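Side-chain contacts in protein-tyrosine-phosphatase (Vibrio vulnificus, PDB 7DHF), which probably hydrolyses phosphotyrosine in proteins to tyrosine and phosphate as a low-molecular-weight tyrosine phosphatase: residues 7-12 with 73-78; 86-91 with 95-100. The protein carries 1 engineered substitution. One frame throughout, in Å; residues are numbered along the deposited sequence. Where two conformers were deposited one is given.

Contact 1: residues 7-12 with 73-78. Engineered in segment 7-12: Ala12 (natural residue Cys).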
# COMPACT_ATOMS: atom_id res chain seq x y z
N LYS A 7 8.15 -9.86 6.03
CA LYS A 7 7.14 -9.82 4.98
C LYS A 7 6.18 -8.69 5.31
O LYS A 7 5.59 -8.67 6.40
CB LYS A 7 6.41 -11.15 4.89
CG LYS A 7 7.31 -12.32 4.52
CD LYS A 7 6.53 -13.63 4.40
CE LYS A 7 5.64 -13.64 3.16
NZ LYS A 7 4.82 -14.88 3.07
N ILE A 8 6.00 -7.76 4.37
CA ILE A 8 5.25 -6.53 4.60
C ILE A 8 4.12 -6.46 3.58
O ILE A 8 4.34 -6.63 2.38
CB ILE A 8 6.17 -5.30 4.46
CG1 ILE A 8 7.36 -5.40 5.41
CG2 ILE A 8 5.38 -4.02 4.72
CD1 ILE A 8 8.50 -4.47 5.07
N LEU A 9 2.91 -6.19 4.07
CA LEU A 9 1.73 -6.06 3.22
C LEU A 9 1.23 -4.62 3.30
O LEU A 9 0.86 -4.15 4.38
CB LEU A 9 0.63 -7.03 3.68
CG LEU A 9 -0.61 -7.10 2.80
CD1 LEU A 9 -0.29 -7.75 1.46
CD2 LEU A 9 -1.73 -7.85 3.51
N VAL A 10 1.22 -3.93 2.17
CA VAL A 10 0.71 -2.57 2.08
C VAL A 10 -0.75 -2.64 1.69
O VAL A 10 -1.10 -3.27 0.68
CB VAL A 10 1.53 -1.75 1.07
CG1 VAL A 10 1.01 -0.32 0.99
CG2 VAL A 10 3.00 -1.76 1.45
N VAL A 11 -1.62 -1.99 2.46
CA VAL A 11 -3.06 -2.17 2.33
C VAL A 11 -3.74 -0.82 2.12
O VAL A 11 -3.44 0.16 2.81
CB VAL A 11 -3.65 -2.91 3.54
CG1 VAL A 11 -5.18 -2.91 3.50
CG2 VAL A 11 -3.12 -4.33 3.60
N ALA A 12 -4.67 -0.79 1.17
CA ALA A 12 -5.61 0.31 1.04
C ALA A 12 -6.96 -0.27 0.63
O ALA A 12 -7.40 -1.27 1.21
CB ALA A 12 -5.08 1.36 0.06
N GLN A 73 -5.47 -7.45 -5.60
CA GLN A 73 -5.98 -8.60 -4.87
C GLN A 73 -6.74 -8.13 -3.63
O GLN A 73 -6.48 -7.05 -3.09
CB GLN A 73 -4.88 -9.59 -4.47
CG GLN A 73 -4.03 -9.16 -3.29
CD GLN A 73 -3.00 -10.21 -2.92
OE1 GLN A 73 -3.28 -11.41 -2.97
NE2 GLN A 73 -1.81 -9.77 -2.55
N GLN A 74 -7.65 -8.98 -3.18
CA GLN A 74 -8.51 -8.69 -2.05
C GLN A 74 -7.83 -9.06 -0.73
O GLN A 74 -7.15 -10.09 -0.63
CB GLN A 74 -9.81 -9.50 -2.18
CG GLN A 74 -10.73 -9.47 -0.96
CD GLN A 74 -11.27 -8.08 -0.66
OE1 GLN A 74 -11.64 -7.34 -1.56
NE2 GLN A 74 -11.30 -7.73 0.62
N LEU A 75 -8.02 -8.21 0.27
CA LEU A 75 -7.52 -8.50 1.60
C LEU A 75 -8.37 -9.57 2.26
O LEU A 75 -9.60 -9.45 2.33
CB LEU A 75 -7.56 -7.23 2.45
CG LEU A 75 -6.98 -7.34 3.86
CD1 LEU A 75 -5.46 -7.38 3.82
CD2 LEU A 75 -7.47 -6.18 4.71
N THR A 76 -7.73 -10.64 2.74
CA THR A 76 -8.41 -11.71 3.44
C THR A 76 -7.65 -12.03 4.72
O THR A 76 -6.49 -11.65 4.89
CB THR A 76 -8.48 -13.00 2.61
OG1 THR A 76 -7.16 -13.53 2.45
CG2 THR A 76 -9.09 -12.73 1.24
N SER A 77 -8.32 -12.73 5.63
CA SER A 77 -7.66 -13.17 6.85
C SER A 77 -6.49 -14.10 6.54
O SER A 77 -5.42 -13.98 7.14
CB SER A 77 -8.67 -13.87 7.76
OG SER A 77 -8.03 -14.47 8.87
N ALA A 78 -6.68 -15.02 5.60
CA ALA A 78 -5.60 -15.93 5.23
C ALA A 78 -4.40 -15.15 4.69
O ALA A 78 -3.25 -15.48 5.00
CB ALA A 78 -6.10 -16.94 4.19

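Contact 2: residues 86-91 with 95-100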
# COMPACT_ATOMS: atom_id res chain seq x y z
N ILE A 86 1.66 -5.09 8.48
CA ILE A 86 0.66 -4.55 7.57
C ILE A 86 0.65 -3.03 7.73
O ILE A 86 0.53 -2.53 8.85
CB ILE A 86 -0.74 -5.13 7.86
CG1 ILE A 86 -0.71 -6.66 7.73
CG2 ILE A 86 -1.77 -4.53 6.92
CD1 ILE A 86 -1.97 -7.34 8.21
N LEU A 87 0.80 -2.32 6.62
CA LEU A 87 0.83 -0.86 6.62
C LEU A 87 -0.35 -0.35 5.80
O LEU A 87 -0.41 -0.57 4.59
CB LEU A 87 2.14 -0.35 6.03
CG LEU A 87 3.41 -0.76 6.78
CD1 LEU A 87 4.64 -0.22 6.07
CD2 LEU A 87 3.39 -0.29 8.22
N VAL A 88 -1.29 0.33 6.46
CA VAL A 88 -2.49 0.84 5.81
C VAL A 88 -2.28 2.30 5.42
O VAL A 88 -1.51 3.03 6.06
CB VAL A 88 -3.75 0.69 6.70
CG1 VAL A 88 -4.05 -0.78 6.96
CG2 VAL A 88 -3.60 1.46 8.01
N MET A 89 -2.98 2.73 4.37
CA MET A 89 -2.81 4.08 3.86
C MET A 89 -3.60 5.11 4.65
O MET A 89 -3.21 6.28 4.69
CB MET A 89 -3.19 4.13 2.38
CG MET A 89 -2.15 3.51 1.47
SD MET A 89 -0.63 4.49 1.45
CE MET A 89 0.51 3.34 0.68
N GLU A 90 -4.70 4.71 5.29
CA GLU A 90 -5.51 5.61 6.11
C GLU A 90 -5.78 4.95 7.45
O GLU A 90 -5.96 3.74 7.54
CB GLU A 90 -6.85 5.93 5.44
CG GLU A 90 -6.73 6.66 4.12
CD GLU A 90 -8.08 6.92 3.47
OE1 GLU A 90 -9.08 7.09 4.20
OE2 GLU A 90 -8.15 6.95 2.22
N LYS A 91 -5.82 5.78 8.50
CA LYS A 91 -6.10 5.25 9.84
C LYS A 91 -7.42 4.48 9.86
O LYS A 91 -7.52 3.42 10.49
CB LYS A 91 -6.12 6.38 10.86
CG LYS A 91 -6.72 6.01 12.22
CD LYS A 91 -6.03 4.81 12.87
CE LYS A 91 -4.59 5.13 13.26
NZ LYS A 91 -4.23 4.50 14.56
N GLU A 95 -9.75 -0.33 11.18
CA GLU A 95 -10.99 -0.95 11.66
C GLU A 95 -11.63 -1.80 10.58
O GLU A 95 -12.16 -2.88 10.87
CB GLU A 95 -11.96 0.13 12.17
CG GLU A 95 -11.58 0.68 13.54
CD GLU A 95 -12.63 1.61 14.11
OE1 GLU A 95 -13.68 1.80 13.46
OE2 GLU A 95 -12.41 2.15 15.22
N ALA A 96 -11.59 -1.35 9.32
CA ALA A 96 -12.10 -2.17 8.23
C ALA A 96 -11.28 -3.44 8.08
O ALA A 96 -11.83 -4.52 7.80
CB ALA A 96 -12.09 -1.37 6.93
N LEU A 97 -9.97 -3.35 8.27
CA LEU A 97 -9.11 -4.52 8.18
C LEU A 97 -9.41 -5.52 9.29
O LEU A 97 -9.51 -6.73 9.05
CB LEU A 97 -7.64 -4.09 8.23
CG LEU A 97 -6.60 -5.22 8.13
CD1 LEU A 97 -5.40 -4.75 7.33
CD2 LEU A 97 -6.16 -5.69 9.51
N THR A 98 -9.56 -5.03 10.52
CA THR A 98 -9.80 -5.92 11.65
C THR A 98 -11.18 -6.57 11.60
O THR A 98 -11.37 -7.63 12.20
CB THR A 98 -9.59 -5.18 12.97
OG1 THR A 98 -10.41 -4.01 13.00
CG2 THR A 98 -8.13 -4.79 13.13
N GLN A 99 -12.14 -5.96 10.91
CA GLN A 99 -13.39 -6.65 10.63
C GLN A 99 -13.13 -7.93 9.84
O GLN A 99 -13.77 -8.96 10.08
CB GLN A 99 -14.33 -5.74 9.83
CG GLN A 99 -14.98 -4.63 10.63
CD GLN A 99 -15.88 -3.76 9.78
OE1 GLN A 99 -15.56 -3.44 8.63
NE2 GLN A 99 -17.02 -3.36 10.33
N ILE A 100 -12.18 -7.88 8.91
CA ILE A 100 -11.85 -9.04 8.09
C ILE A 100 -10.91 -9.98 8.84
O ILE A 100 -11.07 -11.20 8.79
CB ILE A 100 -11.25 -8.58 6.75
CG1 ILE A 100 -12.27 -7.76 5.96
CG2 ILE A 100 -10.77 -9.77 5.93
CD1 ILE A 100 -11.68 -6.98 4.80
O HOH W 1 -9.28 2.59 12.24

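Contact 1: residues 7-12 with 73-78
Leu9 of strand 7-12 begins the contact by turning its isobutyl group toward the loop 73-76, where its CD2 meets CD1 of Leu75 at 3.8 Å. Its CG lies anti to the backbone N (chi1 -174°), which carries the CD2 branch out from the sheet, and the two leucine side chains run askew to each other. Val10 points to the other face of the sheet, where it packs on Ser19 of helix 18-29. Val11 returns to the Leu75 face, and both its branches are used: CG2 approaches Leu75 CD1 at 3.9 Å, while CG1 lies 4.2 Å from Leu75 CD2. Here the side chains are roughly perpendicular, so that the forked end of Leu75 sits against the forked end of the valine. In the conformer of Leu75 described, one of two, CD1 is therefore shared by Leu9 and Val11, and the contact is purely apolar, without a hydrogen bond across it.

The polar atoms of the loop are held from other directions. Gln74 NE2 donates to Leu75 O at 3.0 Å, a fairly straight bond (154° at the hydrogen) that meets the carbonyl at an angle. The same amide also reaches the 40-43 region, donating to Ile40 O and accepting from Glu43 N, while Thr76 OG1 N-caps the following helix through Leu79 N.

At the end of the strand comes Ala12, an engineered replacement for the predicted nucleophilic cysteine, and Gln73 N binds Asn15 OD1 just beyond it. The Leu75 contact thus covers one face of strand 7-12, an inner strand of the parallel sheet, which runs into the CX5R P-loop ending at the predicted active-site Arg18, as is characteristic of low-molecular-weight tyrosine phosphatases.

Contact 2: residues 86-91 with 95-100
A water bridges Lys91 O and Glu95 N, donating to the carbonyl at 2.6 Å and accepting from the amide at 3.1 Å. The two backbone atoms are four residues apart, the spacing of an alpha-helical bond, yet they stand 4.4 Å from each other, so the water takes the place of a direct bond near the start of helix 92-100. This is the first half of a beta-alpha-beta unit, in which strand 85-88 passes through a short loop into that helix before the chain returns to the sheet as strand 108-110. One turn on, Glu95 O takes up the helical bond from Gln99 N at 3.1 Å.

Within the loop, Glu90 OE2 forms a salt bridge with NH1 of Arg18, a predicted active-site residue, which places the turn after the strand beside the probable phosphate-binding loop. Lys91 N is bonded to Asp119 OD1, which ties the same turn to the chain beyond strand 108-110.

Deeper in, the helix lies on the sheet through Leu97, which also packs against Thr108 of the neighbouring strand. With chi1 at 180°, CG of Leu97 lies opposite the backbone N, and the branched end extends from the helix toward the strand. The ends of Ile86 and Leu97 meet head-on. The methyl CD1 of Leu97 does the touching on the helix side, lying 3.7 Å from Ile86 CG2 and, more loosely, 4.2 Å from Val88 CG1.

Overall arrangement
Both segments of contact 1 precede those of contact 2 in the sequence, and the contact centres are about 9 Å apart on the same parallel sheet, whose strand order is 34-39, 7-12, 85-88, 108-110. The two central strands are joined by probable hydrogen bonds, Val11 N to Leu87 O (2.8 Å) and Leu87 N to Leu9 O (2.9 Å). On one face, Val11 packs on Ile86 and Leu75 on Leu97, so the loop before helix 77-80 and helix 92-100 cover one continuous apolar layer. On the other face, helices 18-29 and 128-146 pack. The P-loop follows directly from the C-terminal end of strand 7-12, and the side chain of Val88 on the neighbouring strand is about 7 Å from that of Ala12.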